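PDB 4MJG: uncharacterized protein from Actinomyces odontolyticus, which is of unknown function, belongs to the DUF4853 family and is probably exported as a lipoprotein. Local coordinates for residues G42-V46 and V176-T180; T60-R64 and L143-F149. The contacts are given in a common frame with arbitrary orientation. Residues are numbered along the deposited sequence.

Overall arrangement
Two contacts show how distant parts of a chain meet on one antiparallel sheet. Following the chain from the N terminus, three short helices lead into residues 42-46, where strand 44-55 begins. After a turn, residues 60-64 lead into the neighbouring strand 62-73. After helix 77-86 the chain starts at edge strand 92-97 and steps back through 107-113 and 118-123 to 127-133, beside 62-73; the loop 143-149 then closes contact 2. Only near the C terminus does strand 176-181 pair with strand 44-55 and close contact 1. Contact 2 is therefore nested inside the loop of contact 1. Their centres lie about 30 Å apart, and both reach the same sheet.

Contact 1: residues G42-V46 and V176-T180; sequences GELTV and VPTLT
An antiparallel beta pairing joins the start of strand 44-55 to the C-terminal strand 176-181 and illustrates how the last strands of a chain can be added beside the first. Both backbones are extended, and the short segments 44-46 and 176-180 run at 141°, their axes approaching to 4.7 Å. Leu44 faces Leu179 as a hydrogen-bonded pair (CA-CA 5.2 Å), and Thr45 faces Thr178 as a non-hydrogen-bonded pair (CA-CA 4.4 Å). Leu179 N donates to Leu44 O at 2.8 Å, while the return bond from Leu44 N to Leu179 O is weak at 3.3 Å. Beyond them, Val46 N donates to Pro177 O at 3.0 Å; proline lacks an amide hydrogen but still offers its carbonyl.

The side chains sort by face. Leu44 and Leu179 share one face and the same mt rotamer, with their CB atoms 4.4 Å apart; both also touch Met161. Val46, with chi1 t, brings CG2 to 4.0 Å from Leu179 CG and CB to 4.1 Å from Pro177 CG. On the opposite face lie Thr45 (m) and Thr178 (p). Thr178 OG1 bonds to Thr164 OG1. The backbone of 176-180 also pairs with strand 161-166, so strand 176-181 lies between 44-55 and 161-166. Thr45 CG2 meets Val176 CG2, whose residue is in the m rotamer, at 3.6 Å. Glu43, p at chi1 and t at chi2, makes a weak hydrogen bond from OE2 to Ser166 OG; its OE1 lies close to Thr180 (also p), 3.1 Å from Thr180 CG2.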
loop_
_atom_site.group_PDB
_atom_site.type_symbol
_atom_site.label_atom_id
_atom_site.label_comp_id
_atom_site.label_asym_id
_atom_site.label_seq_id
_atom_site.Cartn_x
_atom_site.Cartn_y
_atom_site.Cartn_z
ATOM N N GLY A 42 -17.306 0.945 -7.066
ATOM C CA GLY A 42 -16.486 1.144 -8.247
ATOM C C GLY A 42 -15.119 0.492 -8.201
ATOM O O GLY A 42 -14.976 -0.666 -7.799
ATOM N N GLU A 43 -14.108 1.267 -8.583
ATOM C CA GLU A 43 -12.837 0.722 -9.031
ATOM C C GLU A 43 -11.663 1.537 -8.531
ATOM O O GLU A 43 -11.814 2.703 -8.159
ATOM C CB GLU A 43 -12.818 0.692 -10.562
ATOM C CG GLU A 43 -13.126 2.037 -11.225
ATOM C CD GLU A 43 -13.346 1.944 -12.730
ATOM O OE1 GLU A 43 -13.680 0.849 -13.240
ATOM O OE2 GLU A 43 -13.193 2.982 -13.411
ATOM N N LEU A 44 -10.491 0.914 -8.533
ATOM C CA LEU A 44 -9.242 1.594 -8.195
ATOM C C LEU A 44 -8.494 2.007 -9.459
ATOM O O LEU A 44 -8.480 1.275 -10.445
ATOM C CB LEU A 44 -8.338 0.675 -7.370
ATOM C CG LEU A 44 -8.799 0.260 -5.973
ATOM C CD1 LEU A 44 -7.862 -0.790 -5.403
ATOM C CD2 LEU A 44 -8.873 1.458 -5.040
ATOM N N THR A 45 -7.873 3.178 -9.415
ATOM C CA THR A 45 -6.952 3.630 -10.457
ATOM C C THR A 45 -5.530 3.403 -9.952
ATOM O O THR A 45 -5.234 3.696 -8.796
ATOM C CB THR A 45 -7.145 5.126 -10.744
ATOM O OG1 THR A 45 -8.515 5.373 -11.076
ATOM C CG2 THR A 45 -6.261 5.582 -11.895
ATOM N N VAL A 46 -4.649 2.881 -10.799
ATOM C CA VAL A 46 -3.269 2.619 -10.377
ATOM C C VAL A 46 -2.432 3.882 -10.579
ATOM O O VAL A 46 -2.081 4.240 -11.709
ATOM C CB VAL A 46 -2.651 1.425 -11.128
ATOM C CG1 VAL A 46 -1.250 1.134 -10.613
ATOM C CG2 VAL A 46 -3.540 0.197 -10.983
ATOM N N VAL A 176 -5.837 5.933 -18.157
ATOM C CA VAL A 176 -5.188 5.384 -16.981
ATOM C C VAL A 176 -5.587 3.932 -16.797
ATOM O O VAL A 176 -6.659 3.521 -17.241
ATOM C CB VAL A 176 -5.527 6.194 -15.708
ATOM C CG1 VAL A 176 -5.124 7.653 -15.892
ATOM C CG2 VAL A 176 -7.006 6.088 -15.346
ATOM N N PRO A 177 -4.720 3.149 -16.146
ATOM C CA PRO A 177 -5.058 1.770 -15.845
ATOM C C PRO A 177 -5.932 1.657 -14.603
ATOM O O PRO A 177 -5.660 2.311 -13.592
ATOM C CB PRO A 177 -3.697 1.127 -15.611
ATOM C CG PRO A 177 -2.839 2.230 -15.111
ATOM C CD PRO A 177 -3.339 3.483 -15.758
ATOM N N THR A 178 -6.963 0.823 -14.684
ATOM C CA THR A 178 -7.904 0.650 -13.587
ATOM C C THR A 178 -8.029 -0.818 -13.201
ATOM O O THR A 178 -7.753 -1.707 -14.006
ATOM C CB THR A 178 -9.301 1.174 -13.971
ATOM O OG1 THR A 178 -9.786 0.452 -15.106
ATOM C CG2 THR A 178 -9.248 2.656 -14.306
ATOM N N LEU A 179 -8.456 -1.055 -11.966
ATOM C CA LEU A 179 -8.691 -2.402 -11.466
ATOM C C LEU A 179 -10.167 -2.583 -11.148
ATOM O O LEU A 179 -10.761 -1.761 -10.451
ATOM C CB LEU A 179 -7.873 -2.647 -10.201
ATOM C CG LEU A 179 -6.359 -2.514 -10.341
ATOM C CD1 LEU A 179 -5.688 -2.622 -8.982
ATOM C CD2 LEU A 179 -5.815 -3.571 -11.289
ATOM N N THR A 180 -10.753 -3.659 -11.664
ATOM C CA THR A 180 -12.145 -3.993 -11.371
ATOM C C THR A 180 -12.265 -5.468 -10.999
ATOM O O THR A 180 -11.521 -6.317 -11.509
ATOM C CB THR A 180 -13.076 -3.650 -12.553
ATOM O OG1 THR A 180 -12.407 -3.916 -13.793
ATOM C CG2 THR A 180 -13.475 -2.183 -12.507
#

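Contact 2: residues T60-R64 and L143-F149; sequences TQGYR and LDDPGQF. With SO4 (sulfate ion), chain C.
A tyrosine hydroxyl that accepts a hydrogen bond from a loop backbone is the striking feature here: Asp145 N donates to Tyr63 OH at 2.8 Å, and the same hydroxyl is hydrogen-bonded to Pro142 O. The contact exemplifies how one aromatic side chain can fasten an irregular loop to a sheet. Residues 62-64 are extended, with Tyr63 at phi/psi -138/148°. In the loop, Asp144 takes positive phi (55/40°), and 146-148 have helical angles, with a backbone bond from Gln148 N to Asp145 O at 3.3 Å. The p rotamer of Gln148 sends NE2 back to the same Asp145 O at 3.0 Å, and NE2 also bonds Pro142 O.

Tyr63 (chi1 m, -73°; chi2 -71°) points toward the loop. Phe149, also m at chi1 (-55°; chi2 -74°), turns its edge to the face of Tyr63 in a T-shaped stack, with centroids 4.7 Å apart, planes at 76° and Phe149 CE2 3.3 Å from Tyr63 CD2. Pro146 CB lies 4.0 Å from Tyr63 CE1. Leu143, with chi1 m and chi2 p, places CD2 3.5 Å from Gln61 CB. Arg64 takes no part in the loop contact; it binds a sulfate, probably from the crystallisation liquor, through NH1 to O2 and NH2 to O4, both at 3.1 Å, and the sulfate is also hydrogen-bonded to Cys136 N and Arg15 NH1. Around this joint, Phe149 and Tyr63 pack on Ile18 of helix 18-24, while Pro146 and Tyr63 touch Val52 of the adjacent strand 44-55.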
loop_
_atom_site.group_PDB
_atom_site.type_symbol
_atom_site.label_atom_id
_atom_site.label_comp_id
_atom_site.label_asym_id
_atom_site.label_seq_id
_atom_site.Cartn_x
_atom_site.Cartn_y
_atom_site.Cartn_z
ATOM N N THR A 60 22.232 -3.492 10.406
ATOM C CA THR A 60 20.785 -3.576 10.193
ATOM C C THR A 60 20.384 -3.003 8.825
ATOM O O THR A 60 19.223 -2.642 8.618
ATOM C CB THR A 60 19.995 -2.841 11.301
ATOM O OG1 THR A 60 20.332 -1.446 11.297
ATOM C CG2 THR A 60 20.298 -3.430 12.665
ATOM N N GLN A 61 21.342 -2.919 7.901
ATOM C CA GLN A 61 21.059 -2.488 6.531
ATOM C C GLN A 61 20.237 -3.540 5.815
ATOM O O GLN A 61 20.431 -4.740 6.026
ATOM C CB GLN A 61 22.345 -2.256 5.735
ATOM C CG GLN A 61 22.952 -0.878 5.896
ATOM C CD GLN A 61 24.322 -0.784 5.248
ATOM O OE1 GLN A 61 24.488 -0.144 4.210
ATOM N NE2 GLN A 61 25.310 -1.437 5.856
ATOM N N GLY A 62 19.335 -3.088 4.950
ATOM C CA GLY A 62 18.502 -3.999 4.189
ATOM C C GLY A 62 17.715 -3.301 3.102
ATOM O O GLY A 62 18.207 -2.372 2.460
ATOM N N TYR A 63 16.492 -3.771 2.886
ATOM C CA TYR A 63 15.646 -3.266 1.824
ATOM C C TYR A 63 14.212 -3.086 2.299
ATOM O O TYR A 63 13.717 -3.835 3.147
ATOM C CB TYR A 63 15.665 -4.215 0.632
ATOM C CG TYR A 63 16.948 -4.193 -0.156
ATOM C CD1 TYR A 63 17.281 -3.099 -0.944
ATOM C CD2 TYR A 63 17.818 -5.274 -0.134
ATOM C CE1 TYR A 63 18.453 -3.078 -1.684
ATOM C CE2 TYR A 63 18.990 -5.263 -0.872
ATOM C CZ TYR A 63 19.302 -4.161 -1.644
ATOM O OH TYR A 63 20.459 -4.139 -2.385
ATOM N N ARG A 64 13.558 -2.090 1.715
ATOM C CA ARG A 64 12.199 -1.717 2.045
ATOM C C ARG A 64 11.384 -1.802 0.765
ATOM O O ARG A 64 11.901 -1.523 -0.311
ATOM C CB ARG A 64 12.203 -0.277 2.547
ATOM C CG ARG A 64 10.884 0.204 3.100
ATOM C CD ARG A 64 10.915 1.704 3.358
ATOM N NE ARG A 64 12.046 2.115 4.189
ATOM C CZ ARG A 64 12.153 1.901 5.500
ATOM N NH1 ARG A 64 11.206 1.248 6.173
ATOM N NH2 ARG A 64 13.231 2.327 6.144
ATOM N N LEU A 143 23.602 -5.494 -0.919
ATOM C CA LEU A 143 22.957 -4.244 -0.526
ATOM C C LEU A 143 23.237 -3.196 -1.599
ATOM O O LEU A 143 23.998 -3.449 -2.535
ATOM C CB LEU A 143 23.475 -3.780 0.840
ATOM C CG LEU A 143 22.972 -4.526 2.088
ATOM C CD1 LEU A 143 22.897 -6.037 1.908
ATOM C CD2 LEU A 143 23.853 -4.186 3.280
ATOM N N ASP A 144 22.610 -2.032 -1.472
ATOM C CA ASP A 144 22.796 -0.924 -2.426
ATOM C C ASP A 144 22.523 -1.313 -3.893
ATOM O O ASP A 144 23.231 -0.880 -4.803
ATOM C CB ASP A 144 24.199 -0.308 -2.280
ATOM C CG ASP A 144 24.428 0.318 -0.909
ATOM O OD1 ASP A 144 23.492 0.949 -0.364
ATOM O OD2 ASP A 144 25.552 0.184 -0.379
ATOM N N ASP A 145 21.489 -2.125 -4.102
ATOM C CA ASP A 145 21.057 -2.526 -5.439
ATOM C C ASP A 145 19.579 -2.919 -5.375
ATOM O O ASP A 145 19.223 -4.079 -5.565
ATOM C CB ASP A 145 21.917 -3.686 -5.964
ATOM C CG ASP A 145 21.614 -4.045 -7.418
ATOM O OD1 ASP A 145 20.828 -3.333 -8.075
ATOM O OD2 ASP A 145 22.162 -5.051 -7.917
ATOM N N PRO A 146 18.708 -1.941 -5.100
ATOM C CA PRO A 146 17.287 -2.227 -4.912
ATOM C C PRO A 146 16.563 -2.753 -6.162
ATOM O O PRO A 146 15.520 -3.403 -6.046
ATOM C CB PRO A 146 16.709 -0.871 -4.486
ATOM C CG PRO A 146 17.663 0.147 -5.008
ATOM C CD PRO A 146 19.011 -0.502 -4.978
ATOM N N GLY A 147 17.114 -2.488 -7.341
ATOM C CA GLY A 147 16.493 -2.927 -8.583
ATOM C C GLY A 147 16.678 -4.399 -8.910
ATOM O O GLY A 147 16.115 -4.885 -9.893
ATOM N N GLN A 148 17.471 -5.114 -8.107
ATOM C CA GLN A 148 17.716 -6.539 -8.346
ATOM C C GLN A 148 16.464 -7.398 -8.141
ATOM O O GLN A 148 16.362 -8.476 -8.714
ATOM C CB GLN A 148 18.869 -7.059 -7.464
ATOM C CG GLN A 148 18.535 -7.217 -5.986
ATOM C CD GLN A 148 19.749 -7.563 -5.132
ATOM O OE1 GLN A 148 20.253 -8.685 -5.182
ATOM N NE2 GLN A 148 20.215 -6.606 -4.333
ATOM N N PHE A 149 15.515 -6.917 -7.339
ATOM C CA PHE A 149 14.363 -7.728 -6.924
ATOM C C PHE A 149 13.176 -7.597 -7.857
ATOM O O PHE A 149 12.706 -6.493 -8.105
ATOM C CB PHE A 149 13.912 -7.320 -5.530
ATOM C CG PHE A 149 15.001 -7.377 -4.505
ATOM C CD1 PHE A 149 15.453 -8.597 -4.024
ATOM C CD2 PHE A 149 15.574 -6.212 -4.020
ATOM C CE1 PHE A 149 16.455 -8.651 -3.079
ATOM C CE2 PHE A 149 16.576 -6.260 -3.074
ATOM C CZ PHE A 149 17.018 -7.481 -2.602
HETATM S S SO4 C . 11.921 0.663 9.771
HETATM O O1 SO4 C . 11.825 -0.816 9.729
HETATM O O2 SO4 C . 10.673 1.288 9.274
HETATM O O3 SO4 C . 12.133 1.087 11.173
HETATM O O4 SO4 C . 13.070 1.095 8.945
#